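Local coordinates for C381 turret protein (Sulfolobus turreted icosahedral virus, PDB 4IND), which is a turret protein of an archaeal virus and probably helps build its turrets, with three jelly-roll domains in each chain and five chains in the assembly, at residues I118-T123 with N128-Q133. Sequence-based numbering, arbitrary orientation.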
ATOM      1  N   ILE A 118      18.974 -18.751  19.614  1.00 20.93           N
ATOM      2  CA  ILE A 118      19.897 -18.539  18.505  1.00 26.46           C
ATOM      3  C   ILE A 118      19.145 -17.800  17.404  1.00 30.73           C
ATOM      4  O   ILE A 118      18.161 -18.319  16.887  1.00 35.49           O
ATOM      5  CB  ILE A 118      20.397 -19.900  17.946  1.00 26.55           C
ATOM      6  CG1 ILE A 118      21.259 -20.624  19.003  1.00 27.30           C
ATOM      7  CG2 ILE A 118      21.196 -19.705  16.673  1.00 26.00           C
ATOM      8  CD1 ILE A 118      21.613 -22.055  18.622  1.00 24.89           C
ATOM      9  N   TYR A 119      19.603 -16.602  17.034  1.00 22.79           N
ATOM     10  CA  TYR A 119      18.998 -15.888  15.910  1.00 26.85           C
ATOM     11  C   TYR A 119      19.877 -16.081  14.700  1.00 28.05           C
ATOM     12  O   TYR A 119      21.106 -16.051  14.806  1.00 26.96           O
ATOM     13  CB  TYR A 119      18.886 -14.378  16.203  1.00 26.14           C
ATOM     14  CG  TYR A 119      18.025 -14.061  17.390  1.00 27.42           C
ATOM     15  CD1 TYR A 119      16.700 -13.656  17.237  1.00 30.65           C
ATOM     16  CD2 TYR A 119      18.530 -14.170  18.668  1.00 27.09           C
ATOM     17  CE1 TYR A 119      15.905 -13.365  18.347  1.00 33.29           C
ATOM     18  CE2 TYR A 119      17.753 -13.880  19.764  1.00 35.69           C
ATOM     19  CZ  TYR A 119      16.443 -13.491  19.604  1.00 33.14           C
ATOM     20  OH  TYR A 119      15.693 -13.220  20.739  1.00 41.83           O
ATOM     21  N   ASP A 120      19.263 -16.244  13.534  1.00 25.98           N
ATOM     22  CA  ASP A 120      20.051 -16.371  12.321  1.00 19.06           C
ATOM     23  C   ASP A 120      19.317 -15.725  11.164  1.00 23.20           C
ATOM     24  O   ASP A 120      18.114 -15.416  11.251  1.00 27.40           O
ATOM     25  CB  ASP A 120      20.332 -17.848  12.022  1.00 22.39           C
ATOM     26  CG  ASP A 120      21.681 -18.062  11.369  1.00 26.47           C
ATOM     27  OD1 ASP A 120      22.181 -17.116  10.723  1.00 24.00           O
ATOM     28  OD2 ASP A 120      22.269 -19.171  11.511  1.00 27.17           O
ATOM     29  N   ILE A 121      20.041 -15.501  10.079  1.00 23.73           N
ATOM     30  CA  ILE A 121      19.453 -14.818   8.936  1.00 25.36           C
ATOM     31  C   ILE A 121      19.749 -15.656   7.703  1.00 26.51           C
ATOM     32  O   ILE A 121      20.869 -16.159   7.537  1.00 23.53           O
ATOM     33  CB  ILE A 121      20.022 -13.418   8.787  1.00 30.01           C
ATOM     34  CG1 ILE A 121      19.666 -12.584  10.025  1.00 27.39           C
ATOM     35  CG2 ILE A 121      19.491 -12.768   7.503  1.00 26.31           C
ATOM     36  CD1 ILE A 121      20.392 -11.253  10.109  1.00 32.52           C
ATOM     37  N   PHE A 122      18.750 -15.826   6.842  1.00 21.01           N
ATOM     38  CA  PHE A 122      18.907 -16.717   5.690  1.00 24.58           C
ATOM     39  C   PHE A 122      18.174 -16.147   4.505  1.00 27.31           C
ATOM     40  O   PHE A 122      16.957 -15.979   4.547  1.00 24.72           O
ATOM     41  CB  PHE A 122      18.384 -18.116   6.035  1.00 23.85           C
ATOM     42  CG  PHE A 122      18.382 -19.094   4.864  1.00 21.92           C
ATOM     43  CD1 PHE A 122      19.520 -19.297   4.095  1.00 24.18           C
ATOM     44  CD2 PHE A 122      17.259 -19.837   4.588  1.00 26.07           C
ATOM     45  CE1 PHE A 122      19.522 -20.212   3.031  1.00 19.99           C
ATOM     46  CE2 PHE A 122      17.237 -20.756   3.529  1.00 24.28           C
ATOM     47  CZ  PHE A 122      18.379 -20.947   2.758  1.00 28.05           C
ATOM     48  N   THR A 123      18.912 -15.841   3.438  1.00 24.33           N
ATOM     49  CA  THR A 123      18.275 -15.366   2.216  1.00 28.94           C
ATOM     50  C   THR A 123      18.008 -16.542   1.307  1.00 24.41           C
ATOM     51  O   THR A 123      18.938 -17.142   0.790  1.00 25.25           O
ATOM     52  CB  THR A 123      19.169 -14.362   1.468  1.00 26.00           C
ATOM     53  OG1 THR A 123      19.434 -13.251   2.334  1.00 29.06           O
ATOM     54  CG2 THR A 123      18.465 -13.851   0.203  1.00 26.96           C
ATOM     55  N   ASN A 128      20.482 -20.836  -2.353  1.00 27.34           N
ATOM     56  CA  ASN A 128      21.238 -20.724  -1.097  1.00 23.39           C
ATOM     57  C   ASN A 128      20.839 -21.835  -0.119  1.00 26.48           C
ATOM     58  O   ASN A 128      19.672 -22.207  -0.014  1.00 28.53           O
ATOM     59  CB  ASN A 128      20.988 -19.338  -0.477  1.00 22.42           C
ATOM     60  CG  ASN A 128      21.989 -18.969   0.592  1.00 29.94           C
ATOM     61  OD1 ASN A 128      23.057 -19.583   0.717  1.00 27.87           O
ATOM     62  ND2 ASN A 128      21.658 -17.930   1.368  1.00 29.67           N
ATOM     63  N   ILE A 129      21.814 -22.374   0.592  1.00 28.55           N
ATOM     64  CA  ILE A 129      21.571 -23.487   1.505  1.00 26.19           C
ATOM     65  C   ILE A 129      21.855 -23.064   2.932  1.00 26.17           C
ATOM     66  O   ILE A 129      22.968 -22.629   3.232  1.00 29.93           O
ATOM     67  CB  ILE A 129      22.488 -24.662   1.147  1.00 29.80           C
ATOM     68  CG1 ILE A 129      22.238 -25.086  -0.307  1.00 30.75           C
ATOM     69  CG2 ILE A 129      22.301 -25.802   2.119  1.00 28.62           C
ATOM     70  CD1 ILE A 129      23.346 -25.926  -0.901  1.00 38.73           C
ATOM     71  N   TYR A 130      20.863 -23.194   3.812  1.00 19.84           N
ATOM     72  CA  TYR A 130      21.072 -22.849   5.214  1.00 20.86           C
ATOM     73  C   TYR A 130      21.918 -23.905   5.930  1.00 24.58           C
ATOM     74  O   TYR A 130      21.749 -25.102   5.710  1.00 23.73           O
ATOM     75  CB  TYR A 130      19.726 -22.660   5.948  1.00 24.78           C
ATOM     76  CG  TYR A 130      19.950 -22.306   7.401  1.00 24.90           C
ATOM     77  CD1 TYR A 130      20.424 -21.046   7.759  1.00 23.57           C
ATOM     78  CD2 TYR A 130      19.742 -23.240   8.410  1.00 27.42           C
ATOM     79  CE1 TYR A 130      20.651 -20.714   9.083  1.00 24.76           C
ATOM     80  CE2 TYR A 130      19.989 -22.926   9.757  1.00 28.70           C
ATOM     81  CZ  TYR A 130      20.430 -21.658  10.081  1.00 31.44           C
ATOM     82  OH  TYR A 130      20.670 -21.329  11.395  1.00 29.63           O
ATOM     83  N   TYR A 131      22.797 -23.463   6.815  1.00 21.28           N
ATOM     84  CA  TYR A 131      23.744 -24.370   7.483  1.00 22.04           C
ATOM     85  C   TYR A 131      24.129 -23.831   8.856  1.00 28.28           C
ATOM     86  O   TYR A 131      24.549 -22.690   8.979  1.00 26.03           O
ATOM     87  CB  TYR A 131      25.009 -24.490   6.645  1.00 22.24           C
ATOM     88  CG  TYR A 131      26.102 -25.358   7.284  1.00 23.64           C
ATOM     89  CD1 TYR A 131      26.000 -26.732   7.309  1.00 31.02           C
ATOM     90  CD2 TYR A 131      27.232 -24.785   7.830  1.00 37.59           C
ATOM     91  CE1 TYR A 131      27.008 -27.519   7.878  1.00 34.35           C
ATOM     92  CE2 TYR A 131      28.234 -25.550   8.390  1.00 41.28           C
ATOM     93  CZ  TYR A 131      28.120 -26.917   8.414  1.00 40.39           C
ATOM     94  OH  TYR A 131      29.120 -27.694   8.985  1.00 39.24           O
ATOM     95  N   ILE A 132      24.002 -24.657   9.885  1.00 25.97           N
ATOM     96  CA  ILE A 132      24.545 -24.310  11.197  1.00 27.33           C
ATOM     97  C   ILE A 132      24.926 -25.581  11.955  1.00 30.05           C
ATOM     98  O   ILE A 132      24.230 -26.593  11.880  1.00 28.29           O
ATOM     99  CB  ILE A 132      23.554 -23.439  12.018  1.00 24.97           C
ATOM    100  CG1 ILE A 132      24.232 -22.862  13.275  1.00 25.58           C
ATOM    101  CG2 ILE A 132      22.304 -24.226  12.378  1.00 23.40           C
ATOM    102  CD1 ILE A 132      23.346 -21.850  14.011  1.00 28.89           C
ATOM    103  N   GLN A 133      26.034 -25.526  12.677  1.00 28.44           N
ATOM    104  CA  GLN A 133      26.457 -26.648  13.510  1.00 33.45           C
ATOM    105  C   GLN A 133      26.030 -26.417  14.949  1.00 30.09           C
ATOM    106  O   GLN A 133      26.023 -25.281  15.438  1.00 33.97           O
ATOM    107  CB  GLN A 133      27.976 -26.842  13.445  1.00 33.35           C
ATOM    108  CG  GLN A 133      28.496 -27.322  12.112  1.00 36.22           C
ATOM    109  CD  GLN A 133      29.956 -27.746  12.185  1.00 41.92           C
ATOM    110  OE1 GLN A 133      30.411 -28.272  13.195  1.00 43.75           O
ATOM    111  NE2 GLN A 133      30.700 -27.492  11.120  1.00 50.12           N
TER
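Tyr-130 lies across the ring of Phe-122 and reaches on to Asp-120, so one long aromatic residue serves both an apolar and a polar partner. Its CB sits 3.6 Å from the Phe-122 ring centroid and only 4° off the ring normal, a CH-pi contact over the middle of the face. With CG turned anti to the backbone N (chi1 180°), the tyrosine ring extends past the phenylalanine and presents its edge to that face, the planes 63° apart. At the level of Asp-120, Tyr-130 OH donates a hydrogen bond to Asp-120 OD2 at 2.7 Å, approaching on the anti side and out of the carboxylate plane. Asp-120 suits this buried spot because both oxygens are used: OD1 accepts from Ile-121 N at 2.8 Å, and the backbone N-H groups of Phe-99 and Phe-100 add further bonds, which probably help stabilise a negative charge.

Strands 114-124 and 130-134 belong to the two facing sheets of the first jelly-roll domain, and the chain turns from one sheet into the other between them. Their inward side chains interleave to fill the core of the sandwich. Near the turn, the Asn-128 amide ties the start of the second segment back to the end of the first, ND2 donating nearly in the amide plane to Thr-123 O at 2.9 Å, while the backbone O of Asn-128 lies at the ring edge, 3.3 Å from Phe-122 CZ. Farther along, the side chains of Ile-118 and Ile-132 meet, CG2 of the former touching CD1 of the latter at 4.0 Å; such apolar, branched chains suit the buried interior between the sheets.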